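PDB 5BY3: BtGH115A from Bacteroides thetaiotaomicron, which probably removes alpha-linked 4-O-methyl-glucuronic acid from decorated arabinogalactans, as a glycoside hydrolase of family GH115. Local coordinates for residues E190-L204 with T225-I237. Residues are numbered along the deposited sequence; the frame is centred on the assembly and turned at random.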
loop_
_atom_site.group_PDB
_atom_site.type_symbol
_atom_site.label_atom_id
_atom_site.label_comp_id
_atom_site.label_asym_id
_atom_site.label_seq_id
_atom_site.Cartn_x
_atom_site.Cartn_y
_atom_site.Cartn_z
ATOM N N GLU A 190 -11.372 -22.191 2.414
ATOM C CA GLU A 190 -10.048 -22.611 2.036
ATOM C C GLU A 190 -9.479 -21.856 0.816
ATOM O O GLU A 190 -10.105 -21.808 -0.241
ATOM C CB GLU A 190 -9.986 -24.126 1.868
ATOM C CG GLU A 190 -8.560 -24.658 1.952
ATOM C CD GLU A 190 -8.473 -26.168 1.828
ATOM O OE1 GLU A 190 -9.080 -26.726 0.895
ATOM O OE2 GLU A 190 -7.781 -26.786 2.668
ATOM N N ILE A 191 -8.297 -21.263 1.033
ATOM C CA ILE A 191 -7.492 -20.553 0.046
ATOM C C ILE A 191 -6.257 -21.404 0.059
ATOM O O ILE A 191 -5.425 -21.290 0.965
ATOM C CB ILE A 191 -7.146 -19.104 0.515
ATOM C CG1 ILE A 191 -8.427 -18.350 0.913
ATOM C CG2 ILE A 191 -6.214 -18.358 -0.479
ATOM C CD1 ILE A 191 -8.175 -16.911 1.378
ATOM N N GLY A 192 -6.164 -22.295 -0.915
ATOM C CA GLY A 192 -5.314 -23.447 -0.787
ATOM C C GLY A 192 -3.941 -23.265 -1.380
ATOM O O GLY A 192 -3.530 -22.137 -1.664
ATOM N N PRO A 193 -3.218 -24.387 -1.574
ATOM C CA PRO A 193 -1.863 -24.299 -2.109
ATOM C C PRO A 193 -1.793 -23.631 -3.484
ATOM O O PRO A 193 -0.902 -22.800 -3.707
ATOM C CB PRO A 193 -1.380 -25.779 -2.156
ATOM C CG PRO A 193 -2.632 -26.624 -2.035
ATOM C CD PRO A 193 -3.604 -25.781 -1.235
ATOM N N ARG A 194 -2.691 -23.995 -4.391
ATOM C CA ARG A 194 -2.653 -23.479 -5.774
ATOM C C ARG A 194 -2.843 -21.948 -5.814
ATOM O O ARG A 194 -2.075 -21.238 -6.460
ATOM C CB ARG A 194 -3.623 -24.258 -6.703
ATOM C CG ARG A 194 -2.962 -25.122 -7.787
ATOM C CD ARG A 194 -2.488 -26.479 -7.299
ATOM N NE ARG A 194 -1.200 -26.406 -6.594
ATOM C CZ ARG A 194 -0.775 -27.264 -5.656
ATOM N NH1 ARG A 194 -1.535 -28.295 -5.279
ATOM N NH2 ARG A 194 0.411 -27.079 -5.068
ATOM N N THR A 195 -3.802 -21.426 -5.059
ATOM C CA THR A 195 -3.925 -19.968 -4.908
ATOM C C THR A 195 -2.630 -19.304 -4.367
ATOM O O THR A 195 -2.166 -18.289 -4.914
ATOM C CB THR A 195 -5.129 -19.622 -4.058
ATOM O OG1 THR A 195 -6.260 -20.354 -4.560
ATOM C CG2 THR A 195 -5.398 -18.120 -4.073
ATOM N N ASN A 196 -2.021 -19.903 -3.349
ATOM C CA ASN A 196 -0.799 -19.343 -2.765
ATOM C C ASN A 196 0.412 -19.332 -3.713
ATOM O O ASN A 196 1.134 -18.328 -3.783
ATOM C CB ASN A 196 -0.503 -19.967 -1.393
ATOM C CG ASN A 196 -1.375 -19.374 -0.296
ATOM O OD1 ASN A 196 -1.098 -18.276 0.215
ATOM N ND2 ASN A 196 -2.464 -20.069 0.047
ATOM N N GLU A 197 0.593 -20.408 -4.488
ATOM C CA GLU A 197 1.604 -20.402 -5.542
ATOM C C GLU A 197 1.426 -19.214 -6.503
ATOM O O GLU A 197 2.418 -18.579 -6.896
ATOM C CB GLU A 197 1.630 -21.730 -6.280
ATOM C CG GLU A 197 2.033 -22.894 -5.382
ATOM C CD GLU A 197 1.866 -24.256 -6.045
ATOM O OE1 GLU A 197 0.804 -24.491 -6.684
ATOM O OE2 GLU A 197 2.790 -25.095 -5.897
ATOM N N ARG A 198 0.169 -18.910 -6.860
ATOM C CA ARG A 198 -0.145 -17.733 -7.656
ATOM C C ARG A 198 0.251 -16.402 -6.991
ATOM O O ARG A 198 0.846 -15.555 -7.656
ATOM C CB ARG A 198 -1.621 -17.700 -8.058
ATOM C CG ARG A 198 -1.958 -18.593 -9.246
ATOM C CD ARG A 198 -1.185 -18.285 -10.527
ATOM N NE ARG A 198 -1.650 -19.195 -11.574
ATOM C CZ ARG A 198 -1.189 -19.302 -12.824
ATOM N NH1 ARG A 198 -0.176 -18.563 -13.305
ATOM N NH2 ARG A 198 -1.774 -20.198 -13.609
ATOM N N ILE A 199 -0.078 -16.237 -5.705
ATOM C CA ILE A 199 0.347 -15.080 -4.927
ATOM C C ILE A 199 1.868 -14.977 -4.848
ATOM O O ILE A 199 2.442 -13.886 -5.071
ATOM C CB ILE A 199 -0.280 -15.070 -3.524
ATOM C CG1 ILE A 199 -1.818 -15.123 -3.661
ATOM C CG2 ILE A 199 0.171 -13.826 -2.767
ATOM C CD1 ILE A 199 -2.579 -15.270 -2.349
ATOM N N PHE A 200 2.525 -16.111 -4.601
ATOM C CA PHE A 200 3.974 -16.109 -4.515
ATOM C C PHE A 200 4.682 -15.795 -5.831
ATOM O O PHE A 200 5.724 -15.089 -5.811
ATOM C CB PHE A 200 4.525 -17.371 -3.866
ATOM C CG PHE A 200 3.886 -17.747 -2.544
ATOM C CD1 PHE A 200 3.400 -16.794 -1.660
ATOM C CD2 PHE A 200 3.800 -19.092 -2.174
ATOM C CE1 PHE A 200 2.829 -17.177 -0.457
ATOM C CE2 PHE A 200 3.211 -19.482 -0.966
ATOM C CZ PHE A 200 2.739 -18.521 -0.107
ATOM N N GLU A 201 4.123 -16.242 -6.967
ATOM C CA GLU A 201 4.605 -15.746 -8.284
ATOM C C GLU A 201 4.565 -14.221 -8.358
ATOM O O GLU A 201 5.474 -13.569 -8.876
ATOM C CB GLU A 201 3.699 -16.189 -9.430
ATOM C CG GLU A 201 3.833 -17.604 -9.906
ATOM C CD GLU A 201 2.821 -17.947 -10.992
ATOM O OE1 GLU A 201 2.172 -17.053 -11.597
ATOM O OE2 GLU A 201 2.676 -19.142 -11.237
ATOM N N LEU A 202 3.460 -13.660 -7.886
ATOM C CA LEU A 202 3.275 -12.233 -7.969
ATOM C C LEU A 202 4.340 -11.564 -7.122
ATOM O O LEU A 202 4.929 -10.579 -7.577
ATOM C CB LEU A 202 1.863 -11.833 -7.549
ATOM C CG LEU A 202 1.476 -10.363 -7.453
ATOM C CD1 LEU A 202 1.707 -9.601 -8.740
ATOM C CD2 LEU A 202 0.013 -10.288 -7.040
ATOM N N LEU A 203 4.619 -12.123 -5.935
ATOM C CA LEU A 203 5.595 -11.508 -5.018
ATOM C C LEU A 203 6.988 -11.616 -5.565
ATOM O O LEU A 203 7.736 -10.654 -5.537
ATOM C CB LEU A 203 5.525 -12.109 -3.622
ATOM C CG LEU A 203 4.214 -11.914 -2.858
ATOM C CD1 LEU A 203 4.276 -12.683 -1.550
ATOM C CD2 LEU A 203 3.869 -10.449 -2.622
ATOM N N LEU A 204 7.318 -12.773 -6.127
ATOM C CA LEU A 204 8.593 -12.954 -6.827
ATOM C C LEU A 204 8.789 -11.917 -7.922
ATOM O O LEU A 204 9.818 -11.211 -7.967
ATOM C CB LEU A 204 8.691 -14.377 -7.395
ATOM C CG LEU A 204 8.872 -15.583 -6.439
ATOM C CD1 LEU A 204 9.365 -16.838 -7.152
ATOM C CD2 LEU A 204 9.788 -15.284 -5.262
ATOM N N THR A 225 -3.663 -25.468 6.660
ATOM C CA THR A 225 -4.109 -25.768 5.299
ATOM C C THR A 225 -3.042 -26.643 4.703
ATOM O O THR A 225 -1.871 -26.284 4.704
ATOM C CB THR A 225 -4.310 -24.498 4.430
ATOM O OG1 THR A 225 -5.169 -23.565 5.106
ATOM C CG2 THR A 225 -4.897 -24.841 3.042
ATOM N N LYS A 226 -3.449 -27.794 4.197
ATOM C CA LYS A 226 -2.514 -28.731 3.619
ATOM C C LYS A 226 -1.930 -28.184 2.289
ATOM O O LYS A 226 -2.667 -27.832 1.363
ATOM C CB LYS A 226 -3.203 -30.106 3.483
ATOM C CG LYS A 226 -2.460 -31.171 2.692
ATOM C CD LYS A 226 -1.451 -31.915 3.547
ATOM C CE LYS A 226 -1.139 -33.272 2.926
ATOM N NZ LYS A 226 0.310 -33.559 3.085
ATOM N N GLY A 227 -0.606 -28.109 2.238
ATOM C CA GLY A 227 0.130 -27.663 1.059
ATOM C C GLY A 227 0.807 -26.316 1.239
ATOM O O GLY A 227 1.930 -26.090 0.749
ATOM N N ASN A 228 0.134 -25.447 1.986
ATOM C CA ASN A 228 0.456 -24.025 2.058
ATOM C C ASN A 228 1.865 -23.760 2.541
ATOM O O ASN A 228 2.626 -23.026 1.882
ATOM C CB ASN A 228 -0.577 -23.290 2.914
ATOM C CG ASN A 228 -1.858 -22.960 2.159
ATOM O OD1 ASN A 228 -2.698 -22.208 2.669
ATOM N ND2 ASN A 228 -2.014 -23.494 0.939
ATOM N N ARG A 229 2.212 -24.391 3.661
ATOM C CA ARG A 229 3.524 -24.277 4.276
ATOM C C ARG A 229 4.642 -24.718 3.297
ATOM O O ARG A 229 5.638 -23.978 3.078
ATOM C CB ARG A 229 3.515 -25.090 5.567
ATOM C CG ARG A 229 4.767 -25.008 6.419
ATOM C CD ARG A 229 4.715 -25.993 7.582
ATOM N NE ARG A 229 4.472 -27.367 7.142
ATOM C CZ ARG A 229 5.403 -28.191 6.659
ATOM N NH1 ARG A 229 6.669 -27.792 6.552
ATOM N NH2 ARG A 229 5.065 -29.425 6.276
ATOM N N GLU A 230 4.438 -25.874 2.662
ATOM C CA GLU A 230 5.368 -26.416 1.640
ATOM C C GLU A 230 5.462 -25.551 0.360
ATOM O O GLU A 230 6.560 -25.407 -0.220
ATOM C CB GLU A 230 5.020 -27.876 1.314
ATOM C CG GLU A 230 5.079 -28.829 2.527
ATOM C CD GLU A 230 3.703 -29.186 3.136
ATOM O OE1 GLU A 230 2.840 -28.292 3.409
ATOM O OE2 GLU A 230 3.485 -30.404 3.358
ATOM N N ALA A 231 4.331 -24.951 -0.049
ATOM C CA ALA A 231 4.300 -23.991 -1.177
ATOM C C ALA A 231 5.175 -22.765 -0.893
ATOM O O ALA A 231 5.924 -22.288 -1.751
ATOM C CB ALA A 231 2.865 -23.573 -1.487
ATOM N N ALA A 232 5.080 -22.265 0.327
ATOM C CA ALA A 232 5.894 -21.145 0.771
ATOM C C ALA A 232 7.392 -21.486 0.770
ATOM O O ALA A 232 8.234 -20.619 0.476
ATOM C CB ALA A 232 5.438 -20.706 2.153
ATOM N N LYS A 233 7.714 -22.739 1.099
ATOM C CA LYS A 233 9.092 -23.212 1.041
ATOM C C LYS A 233 9.582 -23.288 -0.415
ATOM O O LYS A 233 10.721 -22.927 -0.710
ATOM C CB LYS A 233 9.228 -24.567 1.760
ATOM C CG LYS A 233 10.642 -24.973 2.177
ATOM C CD LYS A 233 10.719 -26.487 2.346
ATOM C CE LYS A 233 11.873 -26.901 3.243
ATOM N NZ LYS A 233 11.492 -26.921 4.689
ATOM N N LYS A 234 8.708 -23.739 -1.315
ATOM C CA LYS A 234 9.023 -23.865 -2.748
ATOM C C LYS A 234 9.360 -22.501 -3.362
ATOM O O LYS A 234 10.332 -22.390 -4.134
ATOM C CB LYS A 234 7.855 -24.539 -3.491
ATOM C CG LYS A 234 8.228 -25.151 -4.834
ATOM C CD LYS A 234 7.112 -25.024 -5.875
ATOM C CE LYS A 234 7.502 -25.662 -7.209
ATOM N NZ LYS A 234 8.728 -25.084 -7.841
ATOM N N TYR A 235 8.592 -21.474 -2.956
ATOM C CA TYR A 235 8.696 -20.093 -3.456
ATOM C C TYR A 235 9.592 -19.172 -2.628
ATOM O O TYR A 235 9.853 -18.041 -3.039
ATOM C CB TYR A 235 7.296 -19.467 -3.644
ATOM C CG TYR A 235 6.573 -19.968 -4.869
ATOM C CD1 TYR A 235 6.043 -21.280 -4.926
ATOM C CD2 TYR A 235 6.419 -19.154 -5.980
ATOM C CE1 TYR A 235 5.428 -21.747 -6.058
ATOM C CE2 TYR A 235 5.771 -19.613 -7.104
ATOM C CZ TYR A 235 5.282 -20.904 -7.152
ATOM O OH TYR A 235 4.653 -21.361 -8.312
ATOM N N GLY A 236 10.058 -19.633 -1.465
ATOM C CA GLY A 236 11.112 -18.927 -0.684
ATOM C C GLY A 236 10.620 -17.644 -0.047
ATOM O O GLY A 236 11.337 -16.638 -0.043
ATOM N N ILE A 237 9.395 -17.687 0.479
ATOM C CA ILE A 237 8.699 -16.535 1.018
ATOM C C ILE A 237 8.749 -16.626 2.533
ATOM O O ILE A 237 8.412 -17.649 3.118
ATOM C CB ILE A 237 7.190 -16.558 0.594
ATOM C CG1 ILE A 237 6.996 -16.454 -0.949
ATOM C CG2 ILE A 237 6.343 -15.559 1.392
ATOM C CD1 ILE A 237 7.519 -15.195 -1.637
HETATM O O HOH W 1 -6.916 -21.336 3.777
#
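Tyr-235 enters as a knob among Glu-197, Phe-200, Glu-201 and Leu-204 of helix 193-204. Its CG sits beside the backbone N (chi1 -76°), and this sends the ring across the neighbouring helix, with Glu-197 CA over one face and CE2 3.5 Å from Glu-197 O. Glu-197 runs at about a right angle to it, CG 3.6 Å from Tyr-235 CE1, while its carboxylate forms a salt bridge with Arg-194, whose NE donates to Glu-197 OE1 over 2.8 Å. Phe-200 crosses Tyr-235 obliquely, the ring planes 53° apart, and its CB lies 3.4 Å from Tyr-235 CD2. Replacing Tyr-235 by an alanine would probably open a gap between these four residues and leave Phe-200 freer to shift. The two helices, nearly parallel at 26°, precede neighbouring parallel strands, 210-212 and 238-239, of the family's TIM-barrel-like domain, and helix 38-55 packs against Leu-204 and Tyr-235. Past Gly-236, which leaves the helix with positive phi, Ile-237 lays CG1 over one face of Phe-200, 4.1 Å from the ring centroid, and its CD1 reaches Leu-203 CD1. Phe-200 CE2 meanwhile rests 4.0 Å from Ala-232 CB. At the other end Asn-228 ND2 comes to 2.9 Å from Pro-193 N, which has no hydrogen to share, and Asn-196 ND2 donates to Gly-192 O over 2.9 Å; a water links Ile-191 N to Thr-225 OG1, which also bonds Pro-221 O.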